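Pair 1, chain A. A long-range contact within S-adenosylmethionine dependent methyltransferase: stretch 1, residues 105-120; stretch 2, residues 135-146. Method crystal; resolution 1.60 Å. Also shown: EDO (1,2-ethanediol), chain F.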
# COMPACT_ATOMS: atom_id res chain seq x y z
N GLN A 105 10.18 -13.69 23.73
CA GLN A 105 10.98 -13.71 22.51
C GLN A 105 10.98 -15.09 21.85
O GLN A 105 10.93 -16.10 22.56
CB GLN A 105 12.43 -13.33 22.85
CG GLN A 105 13.35 -13.11 21.67
CD GLN A 105 14.80 -12.83 22.08
OE1 GLN A 105 15.12 -12.70 23.26
NE2 GLN A 105 15.68 -12.75 21.08
N ASP A 106 10.97 -15.11 20.51
CA ASP A 106 11.14 -16.34 19.72
C ASP A 106 10.15 -17.45 20.14
O ASP A 106 10.51 -18.63 20.24
CB ASP A 106 12.62 -16.77 19.90
CG ASP A 106 13.06 -17.90 18.99
OD1 ASP A 106 12.52 -18.06 17.90
OD2 ASP A 106 13.99 -18.63 19.38
N SER A 107 8.90 -17.05 20.41
CA SER A 107 7.86 -17.94 20.95
C SER A 107 6.66 -18.25 20.07
O SER A 107 5.82 -19.10 20.44
CB SER A 107 7.38 -17.36 22.28
OG SER A 107 8.43 -17.45 23.22
N PHE A 108 6.57 -17.58 18.91
CA PHE A 108 5.44 -17.78 17.99
C PHE A 108 5.88 -17.87 16.55
O PHE A 108 6.87 -17.29 16.16
CB PHE A 108 4.41 -16.66 18.17
CG PHE A 108 3.87 -16.59 19.55
CD1 PHE A 108 2.84 -17.44 19.93
CD2 PHE A 108 4.43 -15.73 20.49
CE1 PHE A 108 2.36 -17.42 21.23
CE2 PHE A 108 3.94 -15.70 21.78
CZ PHE A 108 2.90 -16.55 22.16
N ASP A 109 5.13 -18.64 15.78
CA ASP A 109 5.35 -18.78 14.34
C ASP A 109 4.44 -17.83 13.57
O ASP A 109 4.73 -17.50 12.42
CB ASP A 109 5.05 -20.21 13.91
CG ASP A 109 5.89 -21.21 14.65
OD1 ASP A 109 7.12 -21.14 14.48
OD2 ASP A 109 5.32 -22.02 15.41
N LEU A 110 3.31 -17.45 14.18
CA LEU A 110 2.32 -16.58 13.55
C LEU A 110 1.71 -15.65 14.58
O LEU A 110 1.33 -16.10 15.65
CB LEU A 110 1.19 -17.43 12.93
CG LEU A 110 -0.06 -16.74 12.36
CD1 LEU A 110 0.32 -15.78 11.23
CD2 LEU A 110 -1.10 -17.76 11.94
N ALA A 111 1.63 -14.37 14.23
CA ALA A 111 0.88 -13.39 14.99
C ALA A 111 -0.30 -12.97 14.10
O ALA A 111 -0.12 -12.67 12.92
CB ALA A 111 1.73 -12.20 15.39
N TYR A 112 -1.50 -13.02 14.66
CA TYR A 112 -2.74 -12.64 13.98
C TYR A 112 -3.45 -11.55 14.75
O TYR A 112 -3.43 -11.55 15.96
CB TYR A 112 -3.65 -13.85 13.89
CG TYR A 112 -5.04 -13.60 13.33
CD1 TYR A 112 -5.27 -13.66 11.94
CD2 TYR A 112 -6.13 -13.29 14.16
CE1 TYR A 112 -6.57 -13.45 11.42
CE2 TYR A 112 -7.42 -13.07 13.65
CZ TYR A 112 -7.63 -13.16 12.28
OH TYR A 112 -8.93 -12.96 11.80
N SER A 113 -4.09 -10.63 14.03
CA SER A 113 -4.92 -9.61 14.67
C SER A 113 -6.02 -9.11 13.75
O SER A 113 -5.74 -8.63 12.67
CB SER A 113 -4.06 -8.44 15.11
OG SER A 113 -4.85 -7.50 15.83
N SER A 114 -7.26 -9.24 14.20
CA SER A 114 -8.42 -8.74 13.47
C SER A 114 -8.96 -7.45 14.08
O SER A 114 -9.46 -7.45 15.22
CB SER A 114 -9.53 -9.78 13.45
OG SER A 114 -10.73 -9.24 12.91
N LEU A 115 -8.82 -6.36 13.33
CA LEU A 115 -9.46 -5.09 13.65
C LEU A 115 -9.20 -4.56 15.06
O LEU A 115 -10.12 -4.13 15.77
CB LEU A 115 -10.96 -5.23 13.36
CG LEU A 115 -11.34 -5.69 11.95
CD1 LEU A 115 -12.87 -5.79 11.81
CD2 LEU A 115 -10.74 -4.78 10.89
N ALA A 116 -7.94 -4.62 15.45
CA ALA A 116 -7.47 -4.14 16.75
C ALA A 116 -6.41 -3.05 16.67
O ALA A 116 -6.39 -2.15 17.49
CB ALA A 116 -6.92 -5.31 17.58
N LEU A 117 -5.50 -3.14 15.69
CA LEU A 117 -4.35 -2.27 15.64
C LEU A 117 -4.65 -0.82 15.31
O LEU A 117 -3.87 0.04 15.70
CB LEU A 117 -3.25 -2.82 14.74
CG LEU A 117 -2.67 -4.19 15.11
CD1 LEU A 117 -1.33 -4.30 14.35
CD2 LEU A 117 -2.47 -4.46 16.57
N HIS A 118 -5.80 -0.55 14.70
CA HIS A 118 -6.22 0.84 14.48
C HIS A 118 -6.55 1.60 15.78
O HIS A 118 -6.71 2.81 15.74
CB HIS A 118 -7.30 1.02 13.43
CG HIS A 118 -8.51 0.18 13.64
ND1 HIS A 118 -8.69 -1.02 12.99
CD2 HIS A 118 -9.59 0.34 14.42
CE1 HIS A 118 -9.84 -1.55 13.35
NE2 HIS A 118 -10.40 -0.76 14.24
N TYR A 119 -6.66 0.88 16.91
CA TYR A 119 -6.85 1.51 18.23
C TYR A 119 -5.56 1.71 19.04
O TYR A 119 -5.60 2.27 20.13
CB TYR A 119 -7.86 0.71 19.05
CG TYR A 119 -9.20 0.53 18.34
CD1 TYR A 119 -9.93 1.65 17.90
CD2 TYR A 119 -9.73 -0.74 18.11
CE1 TYR A 119 -11.17 1.50 17.24
CE2 TYR A 119 -10.99 -0.89 17.45
CZ TYR A 119 -11.69 0.25 17.02
OH TYR A 119 -12.90 0.15 16.35
N VAL A 120 -4.41 1.31 18.46
CA VAL A 120 -3.11 1.38 19.13
C VAL A 120 -2.41 2.64 18.65
O VAL A 120 -2.14 2.75 17.47
CB VAL A 120 -2.27 0.10 18.82
CG1 VAL A 120 -0.87 0.22 19.41
CG2 VAL A 120 -2.97 -1.13 19.41
N SER A 135 9.51 -16.27 15.65
CA SER A 135 10.73 -17.01 15.29
C SER A 135 11.08 -16.67 13.85
O SER A 135 10.20 -16.27 13.09
CB SER A 135 10.53 -18.51 15.48
OG SER A 135 10.35 -18.77 16.85
N PRO A 136 12.37 -16.82 13.45
CA PRO A 136 12.78 -16.51 12.08
C PRO A 136 11.88 -17.19 11.05
O PRO A 136 11.53 -18.36 11.23
CB PRO A 136 14.22 -17.04 12.03
CG PRO A 136 14.69 -16.89 13.41
CD PRO A 136 13.53 -17.28 14.25
N GLY A 137 11.44 -16.43 10.04
CA GLY A 137 10.51 -16.90 9.01
C GLY A 137 9.04 -16.85 9.42
O GLY A 137 8.16 -17.25 8.65
N GLY A 138 8.75 -16.35 10.63
CA GLY A 138 7.38 -16.25 11.12
C GLY A 138 6.63 -15.12 10.45
O GLY A 138 7.26 -14.24 9.85
N HIS A 139 5.30 -15.13 10.57
CA HIS A 139 4.43 -14.14 9.93
C HIS A 139 3.55 -13.37 10.90
O HIS A 139 3.28 -13.83 11.98
CB HIS A 139 3.53 -14.77 8.88
CG HIS A 139 4.26 -15.30 7.69
ND1 HIS A 139 4.75 -16.59 7.64
CD2 HIS A 139 4.61 -14.72 6.52
CE1 HIS A 139 5.36 -16.78 6.48
NE2 HIS A 139 5.29 -15.66 5.78
N PHE A 140 3.17 -12.17 10.47
CA PHE A 140 2.24 -11.29 11.16
C PHE A 140 1.19 -10.94 10.12
O PHE A 140 1.53 -10.34 9.10
CB PHE A 140 2.97 -10.07 11.70
CG PHE A 140 2.12 -9.09 12.47
CD1 PHE A 140 0.93 -9.46 13.14
CD2 PHE A 140 2.58 -7.79 12.63
CE1 PHE A 140 0.20 -8.53 13.89
CE2 PHE A 140 1.86 -6.88 13.39
CZ PHE A 140 0.68 -7.24 14.01
N VAL A 141 -0.05 -11.35 10.36
CA VAL A 141 -1.16 -11.15 9.43
C VAL A 141 -2.25 -10.42 10.19
O VAL A 141 -2.71 -10.88 11.25
CB VAL A 141 -1.66 -12.49 8.89
CG1 VAL A 141 -2.86 -12.29 7.94
CG2 VAL A 141 -0.54 -13.22 8.16
N PHE A 142 -2.64 -9.25 9.70
CA PHE A 142 -3.62 -8.46 10.40
C PHE A 142 -4.51 -7.61 9.51
O PHE A 142 -4.14 -7.26 8.38
CB PHE A 142 -2.92 -7.57 11.44
CG PHE A 142 -2.00 -6.50 10.87
CD1 PHE A 142 -2.50 -5.21 10.65
CD2 PHE A 142 -0.65 -6.75 10.56
CE1 PHE A 142 -1.68 -4.18 10.14
CE2 PHE A 142 0.19 -5.72 10.05
CZ PHE A 142 -0.35 -4.43 9.83
N SER A 143 -5.69 -7.27 10.06
CA SER A 143 -6.63 -6.39 9.41
C SER A 143 -6.82 -5.16 10.26
O SER A 143 -6.79 -5.22 11.50
CB SER A 143 -7.97 -7.07 9.18
OG SER A 143 -8.54 -7.49 10.40
N THR A 144 -7.00 -4.03 9.58
CA THR A 144 -7.32 -2.76 10.20
C THR A 144 -8.31 -2.02 9.31
O THR A 144 -8.48 -2.35 8.15
CB THR A 144 -6.06 -1.85 10.41
OG1 THR A 144 -5.33 -1.72 9.16
CG2 THR A 144 -5.11 -2.42 11.48
N GLU A 145 -8.97 -1.01 9.87
CA GLU A 145 -9.76 -0.10 9.06
C GLU A 145 -8.82 0.59 8.09
O GLU A 145 -7.70 0.97 8.43
CB GLU A 145 -10.47 0.96 9.90
CG GLU A 145 -11.69 0.41 10.60
CD GLU A 145 -12.44 1.41 11.44
OE1 GLU A 145 -12.25 2.62 11.26
OE2 GLU A 145 -13.23 0.95 12.28
N HIS A 146 -9.27 0.69 6.85
CA HIS A 146 -8.47 1.29 5.77
C HIS A 146 -8.41 2.81 5.97
O HIS A 146 -9.39 3.40 6.45
CB HIS A 146 -9.16 0.99 4.43
CG HIS A 146 -8.31 1.24 3.23
ND1 HIS A 146 -8.05 2.50 2.75
CD2 HIS A 146 -7.70 0.37 2.38
CE1 HIS A 146 -7.29 2.40 1.67
NE2 HIS A 146 -7.06 1.13 1.43
C1 EDO F . 8.28 -19.58 11.73
O1 EDO F . 8.85 -20.42 12.72
C2 EDO F . 7.99 -20.42 10.48
O2 EDO F . 6.82 -21.25 10.69
O HOH W 1 4.30 -18.33 9.71
O HOH W 2 -5.55 -5.52 13.95
O HOH W 3 -10.72 -9.07 10.20
O HOH W 4 -13.60 2.16 14.67

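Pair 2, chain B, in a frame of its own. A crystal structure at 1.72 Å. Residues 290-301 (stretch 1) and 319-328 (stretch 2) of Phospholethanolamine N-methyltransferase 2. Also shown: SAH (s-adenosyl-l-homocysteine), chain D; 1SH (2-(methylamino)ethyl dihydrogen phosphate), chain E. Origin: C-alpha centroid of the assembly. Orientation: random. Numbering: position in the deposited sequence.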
# COMPACT_ATOMS: atom_id res chain seq x y z
N PHE B 290 -11.72 8.30 -9.84
CA PHE B 290 -11.30 9.22 -8.78
C PHE B 290 -11.40 10.69 -9.15
O PHE B 290 -10.98 11.10 -10.23
CB PHE B 290 -9.86 8.90 -8.30
CG PHE B 290 -9.76 7.59 -7.56
CD1 PHE B 290 -10.15 7.51 -6.23
CD2 PHE B 290 -9.31 6.45 -8.19
CE1 PHE B 290 -10.07 6.30 -5.55
CE2 PHE B 290 -9.23 5.24 -7.50
CZ PHE B 290 -9.61 5.17 -6.19
N ASP B 291 -11.93 11.49 -8.23
CA ASP B 291 -11.89 12.94 -8.39
C ASP B 291 -10.48 13.52 -8.20
O ASP B 291 -10.12 14.50 -8.85
CB ASP B 291 -12.86 13.61 -7.42
CG ASP B 291 -14.29 13.25 -7.69
OD1 ASP B 291 -14.85 13.78 -8.68
OD2 ASP B 291 -14.85 12.42 -6.93
N TYR B 292 -9.70 12.91 -7.31
CA TYR B 292 -8.38 13.39 -6.95
C TYR B 292 -7.44 12.23 -6.76
O TYR B 292 -7.84 11.18 -6.28
CB TYR B 292 -8.42 14.18 -5.62
CG TYR B 292 -9.44 15.28 -5.64
CD1 TYR B 292 -9.19 16.45 -6.34
CD2 TYR B 292 -10.65 15.13 -4.99
CE1 TYR B 292 -10.14 17.46 -6.39
CE2 TYR B 292 -11.61 16.14 -5.03
CZ TYR B 292 -11.34 17.30 -5.73
OH TYR B 292 -12.28 18.30 -5.77
N VAL B 293 -6.19 12.44 -7.14
CA VAL B 293 -5.14 11.52 -6.76
C VAL B 293 -4.10 12.37 -6.06
O VAL B 293 -3.66 13.40 -6.57
CB VAL B 293 -4.52 10.83 -7.99
CG1 VAL B 293 -3.25 10.08 -7.60
CG2 VAL B 293 -5.53 9.86 -8.61
N PHE B 294 -3.74 11.96 -4.86
CA PHE B 294 -2.83 12.73 -4.02
C PHE B 294 -1.66 11.84 -3.67
O PHE B 294 -1.86 10.68 -3.31
CB PHE B 294 -3.59 13.10 -2.74
CG PHE B 294 -2.77 13.93 -1.77
CD1 PHE B 294 -2.25 15.15 -2.14
CD2 PHE B 294 -2.57 13.49 -0.46
CE1 PHE B 294 -1.52 15.93 -1.24
CE2 PHE B 294 -1.84 14.25 0.45
CZ PHE B 294 -1.32 15.48 0.06
N SER B 295 -0.44 12.36 -3.73
CA SER B 295 0.69 11.57 -3.28
C SER B 295 1.65 12.46 -2.55
O SER B 295 2.19 13.40 -3.13
CB SER B 295 1.38 10.86 -4.44
OG SER B 295 2.43 10.05 -3.92
N ARG B 296 1.86 12.19 -1.27
CA ARG B 296 2.66 13.09 -0.46
C ARG B 296 4.00 12.46 -0.07
O ARG B 296 4.05 11.58 0.80
CB ARG B 296 1.84 13.45 0.78
CG ARG B 296 2.51 14.41 1.71
CD ARG B 296 2.48 15.85 1.21
NE ARG B 296 3.64 16.49 1.81
CZ ARG B 296 3.66 16.93 3.06
NH1 ARG B 296 2.56 16.86 3.80
NH2 ARG B 296 4.76 17.46 3.56
N ASP B 297 5.06 12.88 -0.75
CA ASP B 297 6.43 12.50 -0.44
C ASP B 297 6.65 10.99 -0.52
O ASP B 297 7.33 10.39 0.32
CB ASP B 297 6.84 13.12 0.90
CG ASP B 297 6.72 14.63 0.89
OD1 ASP B 297 6.98 15.23 -0.18
OD2 ASP B 297 6.32 15.22 1.91
N CYS B 298 6.09 10.41 -1.58
CA CYS B 298 6.18 8.99 -1.85
C CYS B 298 6.99 8.70 -3.11
O CYS B 298 7.81 7.77 -3.13
CB CYS B 298 4.76 8.41 -2.03
SG CYS B 298 4.64 6.85 -2.97
N ILE B 299 6.79 9.48 -4.17
CA ILE B 299 7.22 8.98 -5.48
C ILE B 299 8.71 9.03 -5.74
O ILE B 299 9.16 8.48 -6.74
CB ILE B 299 6.40 9.54 -6.67
CG1 ILE B 299 6.79 10.98 -6.99
CG2 ILE B 299 4.90 9.41 -6.41
CD1 ILE B 299 6.34 11.43 -8.39
N GLN B 300 9.50 9.62 -4.84
CA GLN B 300 10.95 9.47 -4.95
C GLN B 300 11.37 8.00 -4.78
O GLN B 300 12.49 7.63 -5.12
CB GLN B 300 11.69 10.38 -3.96
CG GLN B 300 11.57 9.99 -2.49
CD GLN B 300 10.29 10.49 -1.86
OE1 GLN B 300 9.70 11.48 -2.31
NE2 GLN B 300 9.84 9.81 -0.81
N HIS B 301 10.47 7.18 -4.25
CA HIS B 301 10.70 5.73 -4.13
C HIS B 301 10.48 4.99 -5.45
O HIS B 301 10.92 3.84 -5.59
CB HIS B 301 9.74 5.11 -3.09
CG HIS B 301 10.07 5.47 -1.67
ND1 HIS B 301 11.20 5.02 -1.03
CD2 HIS B 301 9.38 6.19 -0.75
CE1 HIS B 301 11.21 5.46 0.22
NE2 HIS B 301 10.12 6.18 0.41
N GLY B 319 -11.45 15.53 -16.04
CA GLY B 319 -11.57 16.74 -15.24
C GLY B 319 -10.99 16.60 -13.84
O GLY B 319 -10.90 17.58 -13.09
N GLY B 320 -10.58 15.39 -13.48
CA GLY B 320 -10.00 15.13 -12.16
C GLY B 320 -8.61 15.71 -12.01
O GLY B 320 -7.95 16.06 -12.99
N LYS B 321 -8.13 15.79 -10.77
CA LYS B 321 -6.87 16.48 -10.50
C LYS B 321 -5.89 15.61 -9.73
O LYS B 321 -6.27 14.90 -8.80
CB LYS B 321 -7.13 17.77 -9.72
CG LYS B 321 -5.85 18.54 -9.38
CD LYS B 321 -6.14 19.94 -8.84
CE LYS B 321 -6.26 20.96 -9.95
NZ LYS B 321 -6.61 22.32 -9.45
N VAL B 322 -4.62 15.67 -10.14
CA VAL B 322 -3.54 14.99 -9.44
C VAL B 322 -2.68 16.05 -8.76
O VAL B 322 -2.47 17.12 -9.31
CB VAL B 322 -2.71 14.12 -10.40
CG1 VAL B 322 -2.18 14.93 -11.58
CG2 VAL B 322 -1.54 13.43 -9.66
N LEU B 323 -2.23 15.77 -7.54
CA LEU B 323 -1.33 16.65 -6.81
C LEU B 323 -0.32 15.78 -6.09
O LEU B 323 -0.68 14.85 -5.37
CB LEU B 323 -2.11 17.53 -5.83
CG LEU B 323 -1.35 18.70 -5.20
CD1 LEU B 323 -2.31 19.82 -4.83
CD2 LEU B 323 -0.58 18.24 -3.98
N ILE B 324 0.96 16.07 -6.31
CA ILE B 324 2.04 15.27 -5.74
C ILE B 324 3.11 16.20 -5.16
O ILE B 324 3.44 17.23 -5.76
CB ILE B 324 2.71 14.39 -6.83
CG1 ILE B 324 1.67 13.46 -7.49
CG2 ILE B 324 3.87 13.56 -6.27
CD1 ILE B 324 2.20 12.71 -8.72
N THR B 325 3.63 15.87 -3.98
CA THR B 325 4.87 16.47 -3.51
C THR B 325 5.90 15.35 -3.42
O THR B 325 5.55 14.21 -3.17
CB THR B 325 4.74 17.19 -2.14
OG1 THR B 325 4.58 16.23 -1.09
CG2 THR B 325 3.56 18.17 -2.15
N MET B 326 7.18 15.68 -3.65
CA MET B 326 8.19 14.63 -3.67
C MET B 326 9.56 15.20 -3.37
O MET B 326 9.80 16.38 -3.62
CB MET B 326 8.20 13.96 -5.05
CG MET B 326 8.64 14.91 -6.16
SD MET B 326 8.26 14.45 -7.87
CE MET B 326 7.10 15.75 -8.28
N TYR B 327 10.46 14.37 -2.86
CA TYR B 327 11.88 14.74 -2.88
C TYR B 327 12.30 14.76 -4.34
O TYR B 327 11.90 13.87 -5.10
CB TYR B 327 12.73 13.71 -2.13
CG TYR B 327 12.66 13.75 -0.60
CD1 TYR B 327 11.88 14.68 0.07
CD2 TYR B 327 13.39 12.84 0.16
CE1 TYR B 327 11.82 14.70 1.47
CE2 TYR B 327 13.36 12.86 1.56
CZ TYR B 327 12.57 13.79 2.20
OH TYR B 327 12.54 13.80 3.58
N GLY B 328 13.09 15.75 -4.74
CA GLY B 328 13.63 15.80 -6.09
C GLY B 328 15.10 16.17 -6.08
O GLY B 328 15.68 16.39 -5.01
N SAH D . 1.95 10.05 2.50
CA SAH D . 2.30 9.68 3.89
CB SAH D . 3.50 8.65 3.88
CG SAH D . 4.86 9.16 3.40
SD SAH D . 6.13 7.85 3.40
C SAH D . 2.53 10.88 4.73
O SAH D . 2.33 11.99 4.28
OXT SAH D . 2.69 10.73 5.93
C5' SAH D . 6.17 7.12 1.75
C4' SAH D . 5.35 5.97 1.57
O4' SAH D . 5.32 5.64 0.16
C3' SAH D . 5.96 4.79 2.23
O3' SAH D . 5.06 4.29 3.19
C2' SAH D . 6.18 3.80 1.17
O2' SAH D . 5.93 2.48 1.59
C1' SAH D . 5.22 4.25 0.11
N9 SAH D . 5.53 3.70 -1.25
C8 SAH D . 6.71 3.79 -1.91
N7 SAH D . 6.55 3.23 -3.11
C5 SAH D . 5.28 2.80 -3.23
C6 SAH D . 4.57 2.15 -4.25
N6 SAH D . 5.17 1.81 -5.44
N1 SAH D . 3.27 1.86 -4.03
C2 SAH D . 2.66 2.17 -2.88
N3 SAH D . 3.31 2.80 -1.88
C4 SAH D . 4.61 3.11 -2.03
O4 1SH E . 14.22 12.28 4.81
P1 1SH E . 14.32 10.76 4.76
O1 1SH E . 15.17 10.30 3.65
O3 1SH E . 14.90 10.24 6.13
O2 1SH E . 12.87 10.17 4.53
C1 1SH E . 11.88 10.55 5.33
C2 1SH E . 10.48 10.13 4.92
N1 1SH E . 9.95 10.70 3.71
C3 1SH E . 8.72 10.05 3.43
O HOH W 5 4.81 11.55 -3.73

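Pairs 1 and 2 share two adjacent parallel strands, the first followed by a positive-phi residue and a 3-10 segment. Fourteen central residues superpose with an RMSD of 0.4 Å, and the strand axes run 5° apart in pair 1 and 4° apart in pair 2. The backbone ladder is the same: A111(A) N donates to H139(A) O (2.8 Å) and V141(A) N to A111(A) O (2.9 Å), as V293(B) N donates to K321(B) O (3.0 Å) and L323(B) N to V293(B) O (2.9 Å).

At the start of the second strand, G138(A) matches G320(B). A CB there would point toward the first strand and come within 3.0 Å of D109(A) O in pair 1 and 3.2 Å of D291(B) O in pair 2, so both chains pass closely without a side chain.

On the face carrying A111(A) and S113(A), bulk is distributed differently. Small A111(A) faces large F140(A), with CB 3.6 Å from F140(A) CD1; at the matched positions, V293(B) and V322(B) are of equal size, V293(B) CB and V322(B) CG2 being 4.3 Å apart. Serine occupies both matched positions, S113(A) and S295(B), paired across the strands with F142(A) and I324(B). Beyond them, L117(A) lays CD1 over the face of the F142(A) ring, 4.2 Å from its centroid, and the same CD1 also reaches F140(A) CZ at 3.6 Å. I299(B) has no ring to cover; its CD1 packs instead against I324(B) CG2 (3.9 Å) and M326(B) SD (3.6 Å).

A water holds this end together in both pairs. Water 2 joins S113(A) OG, S143(A) O and L117(A) N; water 5 joins S295(B) OG, T325(B) O and C298(B) N.

On the other face, V141(A) and L323(B) coincide, but each is approached from a different position: in pair 1 by L110(A), whose CD1 is 4.1 Å from V141(A) CG2, and in pair 2 by F294(B), the match of Y112(A), whose CE1 is 3.7 Å from L323(B) CD2. Farther along, S114(A) OG and S143(A) OG are 3.8 Å apart and share water 3. In pair 2 the longer R296(B) reaches the second strand directly: its NE makes a weak hydrogen bond to T325(B) OG1 (3.1 Å), and T325(B) OG1 donates to D297(B) OD1 (2.8 Å). The side chain of L115(A), matching D297(B), has no acceptor for S143(A) OG; its CD2 lies 3.5 Å from that atom, while L115(A) N makes a weak hydrogen bond to S143(A) OG (3.2 Å).

Finally, H118(A) and Q300(B) both point toward the second strand. H118(A) ND1 lies 3.1 Å from E145(A) N, and E145(A) CG sits over the imidazole face; Q300(B) OE1 accepts from Y327(B) N at 3.0 Å, while Q300(B) NE2 donates to D297(B) O at 2.8 Å, securing the amide.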